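Local coordinates for protein putative P450-like enzyme (Streptomyces himastatinicus ATCC 53653, PDB 5Z9J) that binds heme as a cytochrome P450 family member and probably acts as a monooxygenase in the secondary metabolism of the bacterium that makes it, at residues D57-L61 against K304-L308; M244-N248 against A387-L393; R264-V270 against V361-D366; M278-S282 against N316-F322. All blocks are in the same frame, centred on the assembly; numbering follows the deposited sequence.

Interaction 1 of 4, residues D57-L61 against K304-L308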
loop_
_atom_site.group_PDB
_atom_site.type_symbol
_atom_site.label_atom_id
_atom_site.label_comp_id
_atom_site.label_asym_id
_atom_site.label_seq_id
_atom_site.Cartn_x
_atom_site.Cartn_y
_atom_site.Cartn_z
ATOM N N ASP A 57 -14.441 6.739 -6.027
ATOM C CA ASP A 57 -14.875 7.786 -5.090
ATOM C C ASP A 57 -15.886 7.209 -4.119
ATOM O O ASP A 57 -17.082 7.467 -4.242
ATOM C CB ASP A 57 -15.452 8.989 -5.835
ATOM C CG ASP A 57 -15.851 10.130 -4.890
ATOM O OD1 ASP A 57 -15.476 10.103 -3.707
ATOM O OD2 ASP A 57 -16.562 11.048 -5.331
ATOM N N THR A 58 -15.424 6.418 -3.156
ATOM C CA THR A 58 -16.334 5.686 -2.278
ATOM C C THR A 58 -17.079 6.569 -1.273
ATOM O O THR A 58 -18.170 6.202 -0.798
ATOM C CB THR A 58 -15.575 4.591 -1.512
ATOM O OG1 THR A 58 -14.428 5.166 -0.861
ATOM C CG2 THR A 58 -15.105 3.479 -2.470
ATOM N N MET A 59 -16.494 7.728 -0.961
ATOM C CA MET A 59 -17.098 8.709 -0.047
ATOM C C MET A 59 -18.418 9.257 -0.584
ATOM O O MET A 59 -19.228 9.831 0.157
ATOM C CB MET A 59 -16.121 9.873 0.225
ATOM C CG MET A 59 -16.566 10.795 1.364
ATOM S SD MET A 59 -15.424 12.144 1.827
ATOM C CE MET A 59 -15.431 13.179 0.355
ATOM N N ARG A 60 -18.611 9.153 -1.894
ATOM C CA ARG A 60 -19.890 9.546 -2.491
ATOM C C ARG A 60 -21.069 8.846 -1.763
ATOM O O ARG A 60 -22.153 9.411 -1.646
ATOM C CB ARG A 60 -19.919 9.220 -3.992
ATOM C CG ARG A 60 -21.249 9.585 -4.671
ATOM C CD ARG A 60 -21.290 9.312 -6.184
ATOM N NE ARG A 60 -21.342 7.869 -6.496
ATOM C CZ ARG A 60 -22.468 7.161 -6.624
ATOM N NH1 ARG A 60 -23.634 7.739 -6.423
ATOM N NH2 ARG A 60 -22.434 5.862 -6.923
ATOM N N LEU A 61 -20.849 7.645 -1.234
ATOM C CA LEU A 61 -21.956 6.866 -0.660
ATOM C C LEU A 61 -22.164 7.126 0.825
ATOM O O LEU A 61 -23.119 6.635 1.416
ATOM C CB LEU A 61 -21.708 5.370 -0.841
ATOM C CG LEU A 61 -21.357 4.819 -2.219
ATOM C CD1 LEU A 61 -21.313 3.283 -2.173
ATOM C CD2 LEU A 61 -22.342 5.298 -3.258
ATOM N N LYS A 304 -27.209 -0.097 -7.931
ATOM C CA LYS A 304 -26.641 1.235 -7.950
ATOM C C LYS A 304 -26.193 1.649 -6.547
ATOM O O LYS A 304 -26.706 1.145 -5.562
ATOM C CB LYS A 304 -27.702 2.224 -8.483
ATOM C CG LYS A 304 -27.182 3.597 -8.915
ATOM C CD LYS A 304 -28.325 4.570 -9.292
ATOM C CE LYS A 304 -29.346 4.771 -8.168
ATOM N NZ LYS A 304 -30.382 5.806 -8.479
ATOM N N ASP A 305 -25.188 2.509 -6.471
ATOM C CA ASP A 305 -24.775 3.146 -5.216
ATOM C C ASP A 305 -24.446 2.199 -4.063
ATOM O O ASP A 305 -24.818 2.465 -2.922
ATOM C CB ASP A 305 -25.868 4.109 -4.751
ATOM C CG ASP A 305 -26.210 5.144 -5.797
ATOM O OD1 ASP A 305 -25.317 5.492 -6.588
ATOM O OD2 ASP A 305 -27.364 5.636 -5.816
ATOM N N GLN A 306 -23.744 1.105 -4.354
ATOM C CA GLN A 306 -23.342 0.160 -3.320
ATOM C C GLN A 306 -21.840 0.180 -3.132
ATOM O O GLN A 306 -21.092 0.493 -4.066
ATOM C CB GLN A 306 -23.796 -1.265 -3.665
ATOM C CG GLN A 306 -25.315 -1.522 -3.683
ATOM C CD GLN A 306 -25.983 -1.244 -2.362
ATOM O OE1 GLN A 306 -25.683 -1.900 -1.360
ATOM N NE2 GLN A 306 -26.949 -0.315 -2.363
ATOM N N LEU A 307 -21.401 -0.089 -1.906
ATOM C CA LEU A 307 -19.989 -0.225 -1.615
ATOM C C LEU A 307 -19.557 -1.665 -1.930
ATOM O O LEU A 307 -20.127 -2.613 -1.390
ATOM C CB LEU A 307 -19.708 0.102 -0.151
ATOM C CG LEU A 307 -18.272 -0.003 0.357
ATOM C CD1 LEU A 307 -17.348 0.973 -0.396
ATOM C CD2 LEU A 307 -18.206 0.299 1.857
ATOM N N LEU A 308 -18.558 -1.801 -2.792
ATOM C CA LEU A 308 -18.013 -3.092 -3.175
ATOM C C LEU A 308 -16.535 -3.198 -2.824
ATOM O O LEU A 308 -15.698 -2.361 -3.249
ATOM C CB LEU A 308 -18.258 -3.351 -4.668
ATOM C CG LEU A 308 -17.771 -4.677 -5.264
ATOM C CD1 LEU A 308 -18.634 -5.761 -4.741
ATOM C CD2 LEU A 308 -17.900 -4.647 -6.792
#
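Two fixed points join the 3-10 turn of 58-61 to the chain entering strand 307-310: a salt bridge and an apolar wedge. Arg60 extends through its first two torsions, then bends at chi3 (p) to bring the edge of its guanidinium to the carboxylate of Asp305. NH1 lies 2.8 Å and NH2 2.9 Å from OD1 of Asp305, so a single oxygen accepts from both terminal nitrogens, and Arg60 suits the place by having two donors in one plane. Asp305 itself sits in a left-handed conformation, its backbone bonded to Thr291. The neighbouring Gln306 gives its N to Thr291 OG1, while its side-chain OE1 accepts from Trp36 NE1. Within the turn, Arg60 N bonds to Asp57 O (3.3 Å) and Leu61 N to Thr58 O (3.1 Å); Lys65 takes up Arg60 O, and Asp57 N is paired with Ser55.

The side chain of Leu61 needs no polar partner. Its CD1 rests on the peptide of the other segment, 3.3 Å from Gln306 C, and 4.1 Å from Leu307 CB. Thr58 CG2 meets Leu307 CD1 at 4.0 Å, its methyl serving the apolar side.

The Thr58 side chain is about 5 Å from that of heme-binding Arg289. At the surface, the contact pins the turn after edge strand 54-55 to a mixed sheet, in which strand 307-310 lies between 35-38 and 287-291.

Interaction 2 of 4, residues M244-N248 against A387-L393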
loop_
_atom_site.group_PDB
_atom_site.type_symbol
_atom_site.label_atom_id
_atom_site.label_comp_id
_atom_site.label_asym_id
_atom_site.label_seq_id
_atom_site.Cartn_x
_atom_site.Cartn_y
_atom_site.Cartn_z
ATOM N N MET A 244 5.670 -3.951 4.641
ATOM C CA MET A 244 5.128 -5.318 4.656
ATOM C C MET A 244 5.648 -6.240 3.567
ATOM O O MET A 244 5.845 -7.428 3.805
ATOM C CB MET A 244 3.593 -5.312 4.565
ATOM C CG MET A 244 2.945 -5.090 5.914
ATOM S SD MET A 244 1.130 -4.972 5.908
ATOM C CE MET A 244 0.876 -3.462 4.990
ATOM N N LEU A 245 5.772 -5.733 2.344
ATOM C CA LEU A 245 6.341 -6.512 1.287
ATOM C C LEU A 245 7.734 -6.992 1.714
ATOM O O LEU A 245 8.118 -8.129 1.493
ATOM C CB LEU A 245 6.443 -5.696 0.016
ATOM C CG LEU A 245 7.142 -6.445 -1.115
ATOM C CD1 LEU A 245 6.435 -7.838 -1.432
ATOM C CD2 LEU A 245 7.257 -5.611 -2.343
ATOM N N ILE A 246 8.546 -6.090 2.268
ATOM C CA ILE A 246 9.881 -6.482 2.693
ATOM C C ILE A 246 9.804 -7.525 3.823
ATOM O O ILE A 246 10.387 -8.626 3.741
ATOM C CB ILE A 246 10.768 -5.222 3.165
ATOM C CG1 ILE A 246 11.079 -4.289 1.967
ATOM C CG2 ILE A 246 12.054 -5.727 3.806
ATOM C CD1 ILE A 246 11.603 -2.794 2.382
ATOM N N ALA A 247 8.996 -7.261 4.830
ATOM C CA ALA A 247 8.939 -8.155 5.967
ATOM C C ALA A 247 8.208 -9.490 5.614
ATOM O O ALA A 247 8.675 -10.551 5.981
ATOM C CB ALA A 247 8.291 -7.461 7.112
ATOM N N ASN A 248 7.111 -9.417 4.883
ATOM C CA ASN A 248 6.406 -10.671 4.449
ATOM C C ASN A 248 7.337 -11.558 3.709
ATOM O O ASN A 248 7.341 -12.801 3.899
ATOM C CB ASN A 248 5.260 -10.356 3.504
ATOM C CG ASN A 248 4.144 -9.632 4.157
ATOM O OD1 ASN A 248 4.067 -9.531 5.378
ATOM N ND2 ASN A 248 3.286 -9.070 3.350
ATOM N N ALA A 387 -5.405 -5.076 4.534
ATOM C CA ALA A 387 -3.989 -5.377 4.451
ATOM C C ALA A 387 -3.657 -6.762 4.973
ATOM O O ALA A 387 -4.077 -7.149 6.076
ATOM C CB ALA A 387 -3.154 -4.320 5.224
ATOM N N SER A 388 -2.858 -7.479 4.193
ATOM C CA SER A 388 -2.412 -8.753 4.614
ATOM C C SER A 388 -0.876 -8.692 4.757
ATOM O O SER A 388 -0.116 -8.847 3.788
ATOM C CB SER A 388 -2.902 -9.791 3.586
ATOM O OG SER A 388 -2.411 -11.067 3.855
ATOM N N GLY A 389 -0.404 -8.502 5.988
ATOM C CA GLY A 389 1.030 -8.464 6.206
ATOM C C GLY A 389 1.409 -8.391 7.672
ATOM O O GLY A 389 0.536 -8.210 8.503
ATOM N N VAL A 390 2.703 -8.530 7.975
ATOM C CA VAL A 390 3.174 -8.598 9.347
ATOM C C VAL A 390 3.354 -7.160 9.875
ATOM O O VAL A 390 3.709 -6.299 9.107
ATOM C CB VAL A 390 4.498 -9.367 9.470
ATOM C CG1 VAL A 390 4.326 -10.867 9.030
ATOM C CG2 VAL A 390 5.600 -8.695 8.680
ATOM N N ALA A 391 2.970 -6.923 11.125
ATOM C CA ALA A 391 3.210 -5.638 11.819
ATOM C C ALA A 391 4.490 -5.667 12.667
ATOM O O ALA A 391 5.143 -4.625 12.912
ATOM C CB ALA A 391 2.011 -5.292 12.696
ATOM N N THR A 392 4.838 -6.868 13.105
ATOM C CA THR A 392 6.026 -7.126 13.918
ATOM C C THR A 392 6.704 -8.344 13.394
ATOM O O THR A 392 6.033 -9.364 13.131
ATOM C CB THR A 392 5.676 -7.417 15.398
ATOM O OG1 THR A 392 4.832 -8.592 15.463
ATOM C CG2 THR A 392 4.957 -6.287 16.011
ATOM N N LEU A 393 8.022 -8.292 13.231
ATOM C CA LEU A 393 8.717 -9.518 12.862
ATOM C C LEU A 393 10.007 -9.656 13.638
ATOM O O LEU A 393 11.083 -9.270 13.137
ATOM C CB LEU A 393 8.971 -9.569 11.350
ATOM C CG LEU A 393 9.645 -10.828 10.800
ATOM C CD1 LEU A 393 8.939 -12.124 11.208
ATOM C CD2 LEU A 393 9.744 -10.694 9.278
#
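In cytochromes P450 a long helix runs beside the heme; here its residues 240-255 are packed, in this buried contact, by the chain approaching the C-terminal strand 392-396. Leu245, facing away from the contact, touches the heme. Asn248 provides the polar core: its OD1 accepts from Val390 N (3.1 Å), while its ND2 bonds weakly to Ser388 O (3.4 Å) and to Met281 O. An amide fits because it offers an acceptor and a donor together, as a peptide group would.

Gly389 lies between these two bonds, its CA 3.5 Å from Met244 SD. An ideal CB on Gly389 would stand only 2.4 Å from Met244 SD. With none present, the Met244 side chain can pass close to the backbone and reach Ala387 CB with its CE, at 4.1 Å. Almost one turn on, Ala247 is small enough for Val390 CG2 to approach its CB to 3.4 Å, and Leu393 CD2 comes within 4.2 Å of the same CB.

One asparagine thus gives a good bond to Val390 N and only a weak one to Ser388 O, so an irregular chain gains specific polar links to the helix within an otherwise apolar interface.

Interaction 3 of 4, residues R264-V270 against V361-D366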
loop_
_atom_site.group_PDB
_atom_site.type_symbol
_atom_site.label_atom_id
_atom_site.label_comp_id
_atom_site.label_asym_id
_atom_site.label_seq_id
_atom_site.Cartn_x
_atom_site.Cartn_y
_atom_site.Cartn_z
ATOM N N ARG A 264 18.807 -17.999 -2.664
ATOM C CA ARG A 264 20.223 -17.862 -2.310
ATOM C C ARG A 264 21.135 -18.414 -3.427
ATOM O O ARG A 264 22.183 -17.850 -3.724
ATOM C CB ARG A 264 20.498 -18.572 -0.985
ATOM C CG ARG A 264 19.718 -17.908 0.158
ATOM C CD ARG A 264 19.787 -18.687 1.480
ATOM N NE ARG A 264 19.258 -17.948 2.651
ATOM C CZ ARG A 264 19.550 -16.696 3.033
ATOM N NH1 ARG A 264 20.426 -15.966 2.372
ATOM N NH2 ARG A 264 18.976 -16.162 4.117
ATOM N N ALA A 265 20.742 -19.541 -4.030
ATOM C CA ALA A 265 21.529 -20.177 -5.094
ATOM C C ALA A 265 21.518 -19.461 -6.442
ATOM O O ALA A 265 22.502 -19.511 -7.185
ATOM C CB ALA A 265 21.024 -21.640 -5.327
ATOM N N ASP A 266 20.387 -18.813 -6.715
ATOM C CA ASP A 266 20.049 -18.113 -7.952
ATOM C C ASP A 266 19.450 -16.740 -7.598
ATOM O O ASP A 266 18.249 -16.621 -7.430
ATOM C CB ASP A 266 19.054 -19.005 -8.750
ATOM C CG ASP A 266 18.683 -18.461 -10.154
ATOM O OD1 ASP A 266 19.225 -17.431 -10.597
ATOM O OD2 ASP A 266 17.812 -19.097 -10.822
ATOM N N ARG A 267 20.301 -15.714 -7.451
ATOM C CA ARG A 267 19.881 -14.385 -7.043
ATOM C C ARG A 267 19.093 -13.617 -8.114
ATOM O O ARG A 267 18.548 -12.540 -7.864
ATOM C CB ARG A 267 21.120 -13.616 -6.559
ATOM C CG ARG A 267 21.668 -14.289 -5.293
ATOM C CD ARG A 267 20.698 -13.968 -4.153
ATOM N NE ARG A 267 20.846 -12.525 -3.925
ATOM C CZ ARG A 267 21.702 -11.979 -3.053
ATOM N NH1 ARG A 267 22.369 -12.733 -2.184
ATOM N NH2 ARG A 267 21.816 -10.663 -2.976
ATOM N N SER A 268 18.994 -14.165 -9.311
ATOM C CA SER A 268 18.181 -13.539 -10.339
ATOM C C SER A 268 16.684 -13.768 -10.023
ATOM O O SER A 268 15.806 -13.217 -10.687
ATOM C CB SER A 268 18.537 -14.093 -11.715
ATOM O OG SER A 268 18.035 -15.413 -11.858
ATOM N N LEU A 269 16.396 -14.589 -9.010
ATOM C CA LEU A 269 14.994 -14.862 -8.632
ATOM C C LEU A 269 14.340 -13.810 -7.750
ATOM O O LEU A 269 13.116 -13.850 -7.534
ATOM C CB LEU A 269 14.898 -16.152 -7.882
ATOM C CG LEU A 269 15.186 -17.394 -8.719
ATOM C CD1 LEU A 269 15.144 -18.565 -7.783
ATOM C CD2 LEU A 269 14.191 -17.526 -9.864
ATOM N N VAL A 270 15.141 -12.886 -7.213
ATOM C CA VAL A 270 14.602 -11.938 -6.250
ATOM C C VAL A 270 13.394 -11.114 -6.775
ATOM O O VAL A 270 12.384 -11.060 -6.104
ATOM C CB VAL A 270 15.698 -10.985 -5.739
ATOM C CG1 VAL A 270 15.085 -9.985 -4.819
ATOM C CG2 VAL A 270 16.778 -11.772 -4.980
ATOM N N VAL A 361 15.902 -6.821 0.323
ATOM C CA VAL A 361 16.047 -8.250 0.472
ATOM C C VAL A 361 17.456 -8.732 0.163
ATOM O O VAL A 361 18.017 -9.546 0.900
ATOM C CB VAL A 361 15.076 -8.981 -0.433
ATOM C CG1 VAL A 361 15.396 -10.498 -0.454
ATOM C CG2 VAL A 361 13.643 -8.729 0.056
ATOM N N GLU A 362 18.017 -8.226 -0.940
ATOM C CA GLU A 362 19.350 -8.582 -1.361
ATOM C C GLU A 362 20.347 -8.261 -0.268
ATOM O O GLU A 362 21.216 -9.068 0.040
ATOM C CB GLU A 362 19.726 -7.850 -2.649
ATOM C CG GLU A 362 19.073 -8.456 -3.869
ATOM C CD GLU A 362 19.396 -7.673 -5.116
ATOM O OE1 GLU A 362 19.860 -6.486 -5.031
ATOM O OE2 GLU A 362 19.190 -8.236 -6.209
ATOM N N ILE A 363 20.253 -7.051 0.284
ATOM C CA ILE A 363 21.222 -6.687 1.269
ATOM C C ILE A 363 21.005 -7.449 2.594
ATOM O O ILE A 363 21.984 -7.834 3.232
ATOM C CB ILE A 363 21.244 -5.156 1.486
ATOM C CG1 ILE A 363 21.915 -4.522 0.274
ATOM C CG2 ILE A 363 22.044 -4.808 2.743
ATOM C CD1 ILE A 363 21.917 -2.982 0.282
ATOM N N LEU A 364 19.761 -7.743 2.973
ATOM C CA LEU A 364 19.523 -8.600 4.136
ATOM C C LEU A 364 20.136 -9.973 3.910
ATOM O O LEU A 364 20.718 -10.554 4.829
ATOM C CB LEU A 364 18.006 -8.726 4.468
ATOM C CG LEU A 364 17.440 -7.488 5.234
ATOM C CD1 LEU A 364 15.922 -7.591 5.473
ATOM C CD2 LEU A 364 18.154 -7.361 6.572
ATOM N N LEU A 365 20.012 -10.507 2.704
ATOM C CA LEU A 365 20.580 -11.846 2.426
ATOM C C LEU A 365 22.112 -11.946 2.516
ATOM O O LEU A 365 22.660 -13.006 2.877
ATOM C CB LEU A 365 20.157 -12.300 1.045
ATOM C CG LEU A 365 18.687 -12.662 0.848
ATOM C CD1 LEU A 365 18.471 -13.087 -0.570
ATOM C CD2 LEU A 365 18.278 -13.770 1.813
ATOM N N ASP A 366 22.782 -10.851 2.152
ATOM C CA ASP A 366 24.231 -10.778 2.065
ATOM C C ASP A 366 24.875 -10.408 3.399
ATOM O O ASP A 366 25.901 -10.971 3.752
ATOM C CB ASP A 366 24.643 -9.818 0.955
ATOM C CG ASP A 366 24.459 -10.423 -0.428
ATOM O OD1 ASP A 366 24.412 -11.703 -0.560
ATOM O OD2 ASP A 366 24.323 -9.617 -1.382
HETATM O O HOH W 1 18.826 -13.066 5.030
#
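Arg264, near the end of helix 257-265, spreads its side chain over helix 350-367, the L helix of the P450 fold, which follows heme-ligating Cys347. Leu365 CD2 lies over a face of its guanidinium, 3.1 Å from NH1, while NE is held in a salt bridge by Asp260 of its own helix. NH2 donates to water 1 (3.2 Å), which gives a weak bond to Leu364 O (3.2 Å). Asp266 then leaves helical angles, and its OD1 accepts from Ser268 OG at 2.7 Å within the turn.

Arg267 is the main polar link, its curled side chain presenting NH1 to Asp366 OD1 (2.8 Å) and NH2 to Asp366 OD2 (3.1 Å) in a two-armed salt bridge, with Leu365 CB over one guanidinium face. At Val270, where helix 270-280 begins, the contact turns apolar: CG1 meets Val361 CG1 at 4.4 Å. Compact, branched valines suit this buried side, packing without polar groups.

Joining the L helix to the turn between helices 257-265 and 270-280, leucine packs against the faces of two arginines whose edges make polar bonds, so the joint grades from buried valines to an ion pair on exposed Asp366.

Interaction 4 of 4, residues M278-S282 against N316-F322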
loop_
_atom_site.group_PDB
_atom_site.type_symbol
_atom_site.label_atom_id
_atom_site.label_comp_id
_atom_site.label_asym_id
_atom_site.label_seq_id
_atom_site.Cartn_x
_atom_site.Cartn_y
_atom_site.Cartn_z
ATOM N N MET A 278 3.900 -10.621 -3.118
ATOM C CA MET A 278 2.704 -9.793 -3.307
ATOM C C MET A 278 1.476 -10.647 -3.638
ATOM O O MET A 278 0.385 -10.428 -3.153
ATOM C CB MET A 278 2.970 -8.732 -4.380
ATOM C CG MET A 278 3.797 -7.504 -3.767
ATOM S SD MET A 278 3.879 -6.168 -4.970
ATOM C CE MET A 278 5.062 -6.823 -6.067
ATOM N N ARG A 279 1.677 -11.671 -4.433
ATOM C CA ARG A 279 0.504 -12.479 -4.765
ATOM C C ARG A 279 -0.022 -13.163 -3.508
ATOM O O ARG A 279 -1.187 -13.001 -3.157
ATOM C CB ARG A 279 0.856 -13.502 -5.832
ATOM C CG ARG A 279 -0.372 -14.264 -6.302
ATOM C CD ARG A 279 0.100 -15.447 -7.100
ATOM N NE ARG A 279 0.894 -16.426 -6.362
ATOM C CZ ARG A 279 0.378 -17.406 -5.611
ATOM N NH1 ARG A 279 -0.949 -17.507 -5.457
ATOM N NH2 ARG A 279 1.181 -18.269 -5.001
ATOM N N TYR A 280 0.917 -13.776 -2.777
ATOM C CA TYR A 280 0.661 -14.707 -1.674
ATOM C C TYR A 280 0.256 -14.055 -0.356
ATOM O O TYR A 280 -0.540 -14.611 0.420
ATOM C CB TYR A 280 1.916 -15.587 -1.478
ATOM C CG TYR A 280 1.829 -16.623 -0.404
ATOM C CD1 TYR A 280 1.379 -17.901 -0.698
ATOM C CD2 TYR A 280 2.188 -16.325 0.918
ATOM C CE1 TYR A 280 1.287 -18.858 0.273
ATOM C CE2 TYR A 280 2.108 -17.303 1.910
ATOM C CZ TYR A 280 1.653 -18.573 1.561
ATOM O OH TYR A 280 1.532 -19.581 2.474
ATOM N N MET A 281 0.808 -12.875 -0.073
ATOM C CA MET A 281 0.484 -12.170 1.140
ATOM C C MET A 281 0.437 -10.685 0.769
ATOM O O MET A 281 1.445 -9.980 0.864
ATOM C CB MET A 281 1.527 -12.485 2.241
ATOM C CG MET A 281 1.240 -11.894 3.677
ATOM S SD MET A 281 2.510 -12.404 4.885
ATOM C CE MET A 281 2.301 -14.172 4.710
ATOM N N SER A 282 -0.739 -10.244 0.313
ATOM C CA SER A 282 -0.860 -9.029 -0.437
ATOM C C SER A 282 -0.926 -7.852 0.541
ATOM O O SER A 282 -1.899 -7.742 1.285
ATOM C CB SER A 282 -2.088 -9.137 -1.354
ATOM O OG SER A 282 -2.016 -10.353 -2.139
ATOM N N ASN A 316 -5.972 -13.297 -5.704
ATOM C CA ASN A 316 -4.624 -13.795 -5.893
ATOM C C ASN A 316 -4.471 -15.251 -5.505
ATOM O O ASN A 316 -3.406 -15.853 -5.784
ATOM C CB ASN A 316 -3.619 -12.990 -5.048
ATOM C CG ASN A 316 -3.329 -11.613 -5.620
ATOM O OD1 ASN A 316 -3.572 -11.350 -6.787
ATOM N ND2 ASN A 316 -2.815 -10.734 -4.797
ATOM N N ARG A 317 -5.466 -15.802 -4.818
ATOM C CA ARG A 317 -5.417 -17.247 -4.527
ATOM C C ARG A 317 -6.401 -18.012 -5.427
ATOM O O ARG A 317 -6.690 -19.193 -5.188
ATOM C CB ARG A 317 -5.735 -17.525 -3.053
ATOM C CG ARG A 317 -4.827 -16.778 -2.053
ATOM C CD ARG A 317 -3.350 -17.061 -2.299
ATOM N NE ARG A 317 -2.515 -16.647 -1.181
ATOM C CZ ARG A 317 -2.174 -17.459 -0.181
ATOM N NH1 ARG A 317 -2.582 -18.730 -0.176
ATOM N NH2 ARG A 317 -1.412 -17.011 0.805
ATOM N N ASP A 318 -6.895 -17.367 -6.486
ATOM C CA ASP A 318 -7.934 -17.981 -7.322
ATOM C C ASP A 318 -7.299 -19.011 -8.233
ATOM O O ASP A 318 -6.433 -18.686 -9.035
ATOM C CB ASP A 318 -8.747 -16.934 -8.123
ATOM C CG ASP A 318 -9.977 -17.553 -8.843
ATOM O OD1 ASP A 318 -10.027 -18.793 -9.003
ATOM O OD2 ASP A 318 -10.914 -16.828 -9.216
ATOM N N GLU A 319 -7.713 -20.263 -8.045
ATOM C CA GLU A 319 -7.192 -21.401 -8.791
ATOM C C GLU A 319 -7.592 -21.386 -10.286
ATOM O O GLU A 319 -6.989 -22.102 -11.074
ATOM C CB GLU A 319 -7.653 -22.699 -8.132
ATOM C CG GLU A 319 -9.149 -22.880 -8.226
ATOM C CD GLU A 319 -9.679 -24.079 -7.447
ATOM O OE1 GLU A 319 -8.888 -24.955 -7.006
ATOM O OE2 GLU A 319 -10.927 -24.178 -7.350
ATOM N N ARG A 320 -8.609 -20.598 -10.661
ATOM C CA ARG A 320 -8.963 -20.386 -12.071
ATOM C C ARG A 320 -7.869 -19.529 -12.756
ATOM O O ARG A 320 -7.772 -19.505 -13.992
ATOM C CB ARG A 320 -10.324 -19.690 -12.211
ATOM C CG ARG A 320 -11.559 -20.499 -11.766
ATOM C CD ARG A 320 -12.854 -19.653 -11.833
ATOM N NE ARG A 320 -12.724 -18.502 -10.911
ATOM C CZ ARG A 320 -13.517 -17.426 -10.900
ATOM N NH1 ARG A 320 -14.564 -17.342 -11.722
ATOM N NH2 ARG A 320 -13.264 -16.414 -10.037
ATOM N N GLN A 321 -7.053 -18.823 -11.967
ATOM C CA GLN A 321 -6.015 -17.972 -12.549
ATOM C C GLN A 321 -4.616 -18.527 -12.293
ATOM O O GLN A 321 -3.742 -18.432 -13.147
ATOM C CB GLN A 321 -6.133 -16.536 -12.034
ATOM C CG GLN A 321 -4.995 -15.594 -12.474
ATOM C CD GLN A 321 -4.893 -15.472 -14.021
ATOM O OE1 GLN A 321 -5.848 -15.764 -14.747
ATOM N NE2 GLN A 321 -3.751 -14.979 -14.505
ATOM N N PHE A 322 -4.375 -19.073 -11.111
ATOM C CA PHE A 322 -3.041 -19.592 -10.786
ATOM C C PHE A 322 -3.030 -21.083 -10.520
ATOM O O PHE A 322 -3.875 -21.571 -9.805
ATOM C CB PHE A 322 -2.468 -18.884 -9.580
ATOM C CG PHE A 322 -2.533 -17.395 -9.694
ATOM C CD1 PHE A 322 -1.572 -16.707 -10.397
ATOM C CD2 PHE A 322 -3.595 -16.699 -9.130
ATOM C CE1 PHE A 322 -1.646 -15.299 -10.505
ATOM C CE2 PHE A 322 -3.690 -15.299 -9.235
ATOM C CZ PHE A 322 -2.730 -14.621 -9.937
HETATM O O HOH W 2 -3.218 -13.881 -1.231
#
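Asn316 opens the loop by serving the end of helix 270-280. Its ND2 donates to Ser282 OG (2.8 Å) and weakly to Arg279 O (3.2 Å); Ser282 OG in turn donates a hydrogen bond to Met278 O (2.6 Å). The backbone O of Asn316 accepts from Arg279 NH1 at 3.0 Å. Arg317 comes next, with NH2 bonded to Tyr280 O (2.6 Å) and the guanidinium flat on the Tyr280 ring, centres 4.0 Å apart and planes at 19°, a stacked cation-pi pair. Water 2 links Arg317 NE to Arg279 O, 2.9 Å from each, and Asp326 takes NH1. Arginine suits this spot because its face and edge work at once.

Asp318 turns the chain: OD1 accepts from Arg320 N (2.8 Å) in an Asx turn, and OD2 forms a salt bridge with Arg320 NH2 (2.5 Å). Phe322 then returns, its ring face receiving Arg279 CD 3.9 Å from the centroid, a CH-pi contact.

Arg279 is bridged to Glu276, consistent with the ExxR motif of the P450 K helix. Helix 270-280 packs through Tyr280 on Cys252 of helix 240-255, while the loop, with Phe322 edge-to-face on Tyr41, links the helix end to helix 41-48.

Interactions 2 and 4 touch directly: Ser388 N probably bonds to Ser282 O at 3.1 Å, and Leu245 CD1 packs on Met278 CG at 3.5 Å. Together they border the heme, about 4 Å from the side chain of Met278 and 7 Å from that of Met244; the Met278 side chain is also about 8 Å from that of Cys347, the axial ligand of the iron. Interaction 3 lies farther out, its centre 19 Å from that of interaction 2, where the helices following 240-255 meet the helix after Cys347. Interaction 1 stands apart, 43 Å from interaction 3 between centres, yet Thr58 lies about 5 Å from the heme-binding Arg289, side chain to side chain.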